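Local coordinates for glutamate racemase (Francisella tularensis subsp. tularensis, PDB 3OUT), which belongs to the aspartate/glutamate racemase family of two-domain alpha/beta enzymes and is modelled with D-glutamic acid bound, at residues N144-F149 and V166-Y170; L171-H175 and I196-L200. All coordinates share one frame; numbering follows the deposited sequence.

Contact 1: N144-F149 and V166-Y170; sequences NPCGLF and VAKEY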
ATOM      1  N   ASN B 144     -12.545  28.111  -0.726  1.00 11.97           N
ATOM      2  CA  ASN B 144     -12.143  27.930   0.674  1.00 12.03           C
ATOM      3  C   ASN B 144     -12.201  26.451   1.065  1.00 10.88           C
ATOM      4  O   ASN B 144     -13.223  25.835   0.897  1.00 10.96           O
ATOM      5  CB  ASN B 144     -13.025  28.753   1.615  1.00 12.53           C
ATOM      6  CG  ASN B 144     -12.342  29.079   2.946  1.00 13.56           C
ATOM      7  OD1 ASN B 144     -11.135  29.331   2.985  1.00 16.92           O
ATOM      8  ND2 ASN B 144     -13.128  29.107   4.035  1.00 14.04           N
ATOM      9  N   PRO B 145     -11.094  25.906   1.638  1.00  9.99           N
ATOM     10  CA  PRO B 145     -11.154  24.520   2.117  1.00 10.16           C
ATOM     11  C   PRO B 145     -12.024  24.375   3.383  1.00 10.41           C
ATOM     12  O   PRO B 145     -12.140  25.314   4.170  1.00 11.49           O
ATOM     13  CB  PRO B 145      -9.689  24.185   2.393  1.00 10.70           C
ATOM     14  CG  PRO B 145      -9.047  25.417   2.649  1.00 12.86           C
ATOM     15  CD  PRO B 145      -9.782  26.504   1.899  1.00 10.44           C
ATOM     16  N   CYS B 146     -12.659  23.211   3.561  1.00 10.30           N
ATOM     17  CA  CYS B 146     -13.468  22.943   4.747  1.00  9.79           C
ATOM     18  C   CYS B 146     -12.969  21.664   5.390  1.00  9.10           C
ATOM     19  O   CYS B 146     -13.688  20.661   5.445  1.00 10.11           O
ATOM     20  CB  CYS B 146     -14.932  22.800   4.391  1.00  9.92           C
ATOM     21  SG  CYS B 146     -15.698  24.313   3.668  1.00 11.82           S
ATOM     22  N   GLY B 147     -11.731  21.700   5.875  1.00  9.96           N
ATOM     23  CA  GLY B 147     -11.024  20.470   6.262  1.00  9.23           C
ATOM     24  C   GLY B 147     -11.769  19.502   7.165  1.00  9.81           C
ATOM     25  O   GLY B 147     -11.749  18.285   6.925  1.00 10.44           O
ATOM     26  N   LEU B 148     -12.449  20.023   8.196  1.00  8.19           N
ATOM     27  CA  LEU B 148     -13.136  19.172   9.163  1.00  8.41           C
ATOM     28  C   LEU B 148     -14.404  18.513   8.655  1.00  8.06           C
ATOM     29  O   LEU B 148     -14.841  17.507   9.245  1.00  8.07           O
ATOM     30  CB  LEU B 148     -13.472  19.918  10.453  1.00  9.09           C
ATOM     31  CG  LEU B 148     -13.877  19.133  11.718  1.00 10.04           C
ATOM     32  CD1 LEU B 148     -12.890  17.977  12.070  1.00  7.90           C
ATOM     33  CD2 LEU B 148     -14.006  20.093  12.911  1.00  9.36           C
ATOM     34  N   PHE B 149     -14.986  19.012   7.558  1.00  8.41           N
ATOM     35  CA  PHE B 149     -16.299  18.501   7.184  1.00  8.72           C
ATOM     36  C   PHE B 149     -16.358  16.974   6.931  1.00  7.95           C
ATOM     37  O   PHE B 149     -17.319  16.309   7.329  1.00  8.60           O
ATOM     38  CB  PHE B 149     -16.829  19.207   5.928  1.00  9.06           C
ATOM     39  CG  PHE B 149     -17.553  20.533   6.146  1.00  9.58           C
ATOM     40  CD1 PHE B 149     -17.789  21.090   7.399  1.00 10.92           C
ATOM     41  CD2 PHE B 149     -17.988  21.228   5.025  1.00 11.28           C
ATOM     42  CE1 PHE B 149     -18.498  22.274   7.526  1.00 12.13           C
ATOM     43  CE2 PHE B 149     -18.648  22.457   5.143  1.00 10.53           C
ATOM     44  CZ  PHE B 149     -18.928  22.952   6.387  1.00 10.55           C
ATOM     45  N   VAL B 166     -19.154  24.818  12.898  1.00 13.75           N
ATOM     46  CA  VAL B 166     -18.056  24.501  11.996  1.00 13.35           C
ATOM     47  C   VAL B 166     -18.313  25.154  10.616  1.00 12.27           C
ATOM     48  O   VAL B 166     -17.411  25.722  10.043  1.00 13.71           O
ATOM     49  CB  VAL B 166     -17.856  22.968  11.850  1.00 12.06           C
ATOM     50  CG1 VAL B 166     -16.738  22.666  10.824  1.00 13.34           C
ATOM     51  CG2 VAL B 166     -17.521  22.348  13.246  1.00 12.64           C
ATOM     52  N   ALA B 167     -19.546  25.062  10.107  1.00 12.73           N
ATOM     53  CA  ALA B 167     -19.891  25.688   8.828  1.00 12.86           C
ATOM     54  C   ALA B 167     -19.698  27.209   8.896  1.00 14.66           C
ATOM     55  O   ALA B 167     -19.166  27.818   7.952  1.00 15.18           O
ATOM     56  CB  ALA B 167     -21.311  25.323   8.387  1.00 13.74           C
ATOM     57  N   LYS B 168     -20.095  27.840   9.997  1.00 14.82           N
ATOM     58  CA  LYS B 168     -19.866  29.311  10.125  1.00 16.68           C
ATOM     59  C   LYS B 168     -18.392  29.637  10.016  1.00 16.45           C
ATOM     60  O   LYS B 168     -18.000  30.604   9.341  1.00 16.63           O
ATOM     61  CB  LYS B 168     -20.484  29.878  11.416  1.00 17.44           C
ATOM     62  CG  LYS B 168     -21.999  29.809  11.439  1.00 24.10           C
ATOM     63  CD  LYS B 168     -22.580  30.426  12.725  1.00 30.92           C
ATOM     64  CE  LYS B 168     -24.038  30.018  12.962  1.00 34.65           C
ATOM     65  NZ  LYS B 168     -24.445  30.145  14.399  1.00 38.70           N
ATOM     66  N   GLU B 169     -17.541  28.810  10.629  1.00 15.84           N
ATOM     67  CA  GLU B 169     -16.104  29.033  10.581  1.00 17.18           C
ATOM     68  C   GLU B 169     -15.572  29.059   9.141  1.00 16.22           C
ATOM     69  O   GLU B 169     -14.761  29.917   8.798  1.00 17.79           O
ATOM     70  CB  GLU B 169     -15.385  27.951  11.410  1.00 18.98           C
ATOM     71  CG  GLU B 169     -13.890  28.001  11.375  1.00 22.61           C
ATOM     72  CD  GLU B 169     -13.279  29.108  12.210  1.00 29.72           C
ATOM     73  OE1 GLU B 169     -13.986  29.734  13.042  1.00 32.53           O
ATOM     74  OE2 GLU B 169     -12.058  29.328  12.018  1.00 36.33           O
ATOM     75  N   TYR B 170     -16.042  28.128   8.305  1.00 15.00           N
ATOM     76  CA  TYR B 170     -15.553  27.987   6.955  1.00 14.11           C
ATOM     77  C   TYR B 170     -16.275  28.893   5.949  1.00 15.06           C
ATOM     78  O   TYR B 170     -15.693  29.266   4.929  1.00 16.32           O
ATOM     79  CB  TYR B 170     -15.714  26.537   6.480  1.00 13.67           C
ATOM     80  CG  TYR B 170     -14.794  25.543   7.166  1.00 10.65           C
ATOM     81  CD1 TYR B 170     -13.456  25.841   7.376  1.00 11.56           C
ATOM     82  CD2 TYR B 170     -15.265  24.294   7.598  1.00  9.29           C
ATOM     83  CE1 TYR B 170     -12.593  24.930   8.003  1.00 11.10           C
ATOM     84  CE2 TYR B 170     -14.392  23.380   8.213  1.00 10.74           C
ATOM     85  CZ  TYR B 170     -13.080  23.697   8.408  1.00 10.32           C
ATOM     86  OH  TYR B 170     -12.224  22.799   8.989  1.00 11.20           O
TER

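Contact 2: L171-H175 and I196-L200; sequences LSYFH and IAKIL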
ATOM      1  N   LEU B 171     -17.530  29.191   6.193  1.00 15.45           N
ATOM      2  CA  LEU B 171     -18.357  29.901   5.187  1.00 16.41           C
ATOM      3  C   LEU B 171     -18.397  31.405   5.373  1.00 17.67           C
ATOM      4  O   LEU B 171     -18.843  32.126   4.467  1.00 16.45           O
ATOM      5  CB  LEU B 171     -19.781  29.348   5.187  1.00 15.80           C
ATOM      6  CG  LEU B 171     -19.953  27.889   4.808  1.00 17.89           C
ATOM      7  CD1 LEU B 171     -21.342  27.445   5.060  1.00 16.16           C
ATOM      8  CD2 LEU B 171     -19.547  27.640   3.340  1.00 17.73           C
ATOM      9  N   SER B 172     -17.925  31.889   6.521  0.50 18.35           N
ATOM     10  CA  SER B 172     -17.883  33.332   6.778  0.50 19.33           C
ATOM     11  C   SER B 172     -17.010  34.055   5.741  0.50 19.66           C
ATOM     12  O   SER B 172     -17.287  35.214   5.402  0.50 20.37           O
ATOM     13  CB  SER B 172     -17.400  33.605   8.208  0.50 19.58           C
ATOM     14  OG  SER B 172     -16.106  33.080   8.409  0.50 20.35           O
ATOM     15  N   TYR B 173     -15.982  33.371   5.229  1.00 19.34           N
ATOM     16  CA  TYR B 173     -15.151  33.886   4.140  1.00 19.49           C
ATOM     17  C   TYR B 173     -15.986  34.436   2.969  1.00 18.60           C
ATOM     18  O   TYR B 173     -15.525  35.350   2.311  1.00 19.50           O
ATOM     19  CB  TYR B 173     -14.199  32.795   3.637  1.00 19.73           C
ATOM     20  CG  TYR B 173     -13.452  33.095   2.359  1.00 19.84           C
ATOM     21  CD1 TYR B 173     -12.398  33.982   2.343  1.00 23.70           C
ATOM     22  CD2 TYR B 173     -13.784  32.463   1.162  1.00 17.65           C
ATOM     23  CE1 TYR B 173     -11.695  34.239   1.163  1.00 25.25           C
ATOM     24  CE2 TYR B 173     -13.095  32.718  -0.003  1.00 20.56           C
ATOM     25  CZ  TYR B 173     -12.058  33.596   0.001  1.00 22.62           C
ATOM     26  OH  TYR B 173     -11.357  33.843  -1.143  1.00 26.61           O
ATOM     27  N   PHE B 174     -17.174  33.871   2.720  1.00 19.04           N
ATOM     28  CA  PHE B 174     -17.972  34.225   1.537  1.00 19.24           C
ATOM     29  C   PHE B 174     -18.928  35.383   1.767  1.00 20.79           C
ATOM     30  O   PHE B 174     -19.532  35.865   0.827  1.00 20.17           O
ATOM     31  CB  PHE B 174     -18.778  33.026   1.030  1.00 18.28           C
ATOM     32  CG  PHE B 174     -17.917  31.891   0.565  1.00 16.06           C
ATOM     33  CD1 PHE B 174     -17.307  31.942  -0.656  1.00 14.10           C
ATOM     34  CD2 PHE B 174     -17.737  30.774   1.354  1.00 14.71           C
ATOM     35  CE1 PHE B 174     -16.508  30.896  -1.103  1.00 15.56           C
ATOM     36  CE2 PHE B 174     -16.942  29.733   0.942  1.00 13.83           C
ATOM     37  CZ  PHE B 174     -16.323  29.793  -0.292  1.00 14.07           C
ATOM     38  N   HIS B 175     -19.100  35.810   3.011  1.00 23.41           N
ATOM     39  CA  HIS B 175     -20.194  36.761   3.278  1.00 25.24           C
ATOM     40  C   HIS B 175     -20.059  38.080   2.513  1.00 26.24           C
ATOM     41  O   HIS B 175     -21.072  38.619   2.057  1.00 28.04           O
ATOM     42  CB  HIS B 175     -20.380  37.007   4.770  1.00 25.12           C
ATOM     43  CG  HIS B 175     -21.138  35.917   5.451  1.00 27.55           C
ATOM     44  ND1 HIS B 175     -20.803  35.441   6.703  1.00 29.43           N
ATOM     45  CD2 HIS B 175     -22.211  35.197   5.046  1.00 28.99           C
ATOM     46  CE1 HIS B 175     -21.640  34.473   7.040  1.00 29.65           C
ATOM     47  NE2 HIS B 175     -22.500  34.301   6.049  1.00 31.05           N
ATOM     48  N   ILE B 196     -25.745  24.314   5.621  1.00 14.98           N
ATOM     49  CA  ILE B 196     -25.040  25.301   4.803  1.00 15.27           C
ATOM     50  C   ILE B 196     -25.998  26.437   4.392  1.00 16.75           C
ATOM     51  O   ILE B 196     -25.653  27.600   4.489  1.00 15.94           O
ATOM     52  CB  ILE B 196     -24.368  24.632   3.578  1.00 15.18           C
ATOM     53  CG1 ILE B 196     -23.257  23.695   4.058  1.00 12.69           C
ATOM     54  CG2 ILE B 196     -23.780  25.703   2.596  1.00 13.78           C
ATOM     55  CD1 ILE B 196     -22.631  22.811   2.991  1.00 12.13           C
ATOM     56  N   ALA B 197     -27.179  26.066   3.929  1.00 18.17           N
ATOM     57  CA  ALA B 197     -28.194  27.017   3.447  1.00 20.12           C
ATOM     58  C   ALA B 197     -28.608  28.022   4.525  1.00 22.21           C
ATOM     59  O   ALA B 197     -28.968  29.163   4.201  1.00 23.36           O
ATOM     60  CB  ALA B 197     -29.386  26.280   2.974  1.00 20.51           C
ATOM     61  N   LYS B 198     -28.562  27.610   5.795  1.00 23.05           N
ATOM     62  CA  LYS B 198     -28.855  28.543   6.938  1.00 24.95           C
ATOM     63  C   LYS B 198     -27.818  29.661   7.095  1.00 25.10           C
ATOM     64  O   LYS B 198     -28.155  30.782   7.512  1.00 25.19           O
ATOM     65  CB  LYS B 198     -28.905  27.809   8.287  1.00 25.31           C
ATOM     66  CG  LYS B 198     -30.166  27.071   8.689  1.00 29.46           C
ATOM     67  CD  LYS B 198     -29.911  26.402  10.052  1.00 33.27           C
ATOM     68  CE  LYS B 198     -31.170  25.917  10.758  1.00 36.54           C
ATOM     69  NZ  LYS B 198     -31.855  24.817  10.004  1.00 38.79           N
ATOM     70  N   ILE B 199     -26.555  29.349   6.801  1.00 24.18           N
ATOM     71  CA  ILE B 199     -25.442  30.281   6.967  1.00 24.62           C
ATOM     72  C   ILE B 199     -25.221  31.166   5.729  1.00 24.50           C
ATOM     73  O   ILE B 199     -24.906  32.359   5.836  1.00 25.28           O
ATOM     74  CB  ILE B 199     -24.126  29.504   7.232  1.00 24.22           C
ATOM     75  CG1 ILE B 199     -24.280  28.478   8.376  1.00 26.34           C
ATOM     76  CG2 ILE B 199     -22.977  30.454   7.459  1.00 23.75           C
ATOM     77  CD1 ILE B 199     -24.982  28.981   9.646  1.00 27.63           C
ATOM     78  N   LEU B 200     -25.356  30.567   4.552  1.00 24.48           N
ATOM     79  CA  LEU B 200     -25.033  31.232   3.318  1.00 24.84           C
ATOM     80  C   LEU B 200     -26.166  30.985   2.354  1.00 25.37           C
ATOM     81  O   LEU B 200     -26.264  29.932   1.730  1.00 25.19           O
ATOM     82  CB  LEU B 200     -23.694  30.695   2.791  1.00 24.74           C
ATOM     83  CG  LEU B 200     -23.044  31.464   1.663  1.00 26.61           C
ATOM     84  CD1 LEU B 200     -22.640  32.854   2.176  1.00 26.72           C
ATOM     85  CD2 LEU B 200     -21.838  30.694   1.121  1.00 24.98           C
TER

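Contact 1: N144-F149 and V166-Y170
The ring of Y170 lies flat against the backbone of C146, whose CA stands 3.5 Å from the ring centroid and only 8° off the ring normal, a CH-pi contact over the middle of one face. SG of C146 makes a sulfur-aromatic contact, lying obliquely 4.5 Å from the ring centroid of Y170; a chi1 of -63°, with SG beside its own backbone N, turns the sulfur to the CB end of the tyrosine. At the other end the phenol oxygen accepts a nearly straight hydrogen bond, L148 N to Y170 OH at 2.9 Å. Y170 also turns an edge to F149: the pair is T-shaped, planes at 88°, with CD2 of Y170 over the rim of one F149 face, 3.8 Å from F149 CE1. The far edge of the F149 ring reaches the helix backbone, CZ of F149 lying 3.8 Å from A167 CA, while V166 CG1 comes in obliquely. N144 grips the main chain of the helix: its ND2 donates to a lone pair of Y170 O at 2.7 Å, in the carbonyl plane although the N-H is bent. C146 to F149 form a type I beta turn, which brings L148 CD2 across V166 CG2. L148 and V166 also pack on L148 and I162 of the second subunit. The contact joins helix 161-171 to the turn after strand 140-145 and to the end of that strand, an outermost one of the four-stranded parallel sheet within this chain.

Contact 2: L171-H175 and I196-L200
L171 CD1 touches both I196 and I199, 3.9 Å from I196 CG2, and the leucine crosses both isoleucines at about a right angle. I199 adds its CG2 methyl, 4.1 Å from L171 CB; chi1 of -51° sets that methyl anti to the backbone N and facing L171, whereas the longer branch leads away. L200 completes the apolar centre. Its CD2 packs on F174, 3.8 Å from F174 CB, and approaches the ring obliquely as the two side chains cross, with a looser touch on L171 CD2. One face of the F174 ring is taken instead by its neighbour Y173, with CD2 above the centre. These contacts join the end of helix 161-171 and the turns that follow it to the C-terminal end of helix 193-199, two successive helices of an alpha/beta domain with strand 181-184 between them in sequence; L182 of that strand meets L171, F174 and I196 from the sheet. Farther out, L200 CD1 touches H175 CD2 at 3.7 Å as their side chains slide past each other. At the solvent-exposed edge, H175 NE2 donates to I199 O at 3.1 Å, almost straight at 173°. The carbonyl oxygen lies in the imidazole plane, but the donor stands 36° out of the carbonyl plane, away from the lone-pair direction.

How the contacts relate
Contact 1 closes before contact 2 opens, and Y170 and L171, adjacent in sequence, send their side chains into different contacts. The centres are 10 Å apart. Three direct touches join them: K168 CG meets I199 CD1 at 3.6 Å, bringing helix 161-171 against the end of helix 193-199, and N144 CB packs on two rings, 3.8 Å from Y173 CD2 and 3.9 Å from F174 CZ. Neither contact includes a residue of the D-glutamic acid pocket, but contact 1 lies nearer to it: G147 lies about 9 Å from the bound D-glutamic acid, the side chain of I196 in contact 2 about 13 Å. Contact 1 also faces the second subunit, whereas contact 2 stays within its own chain.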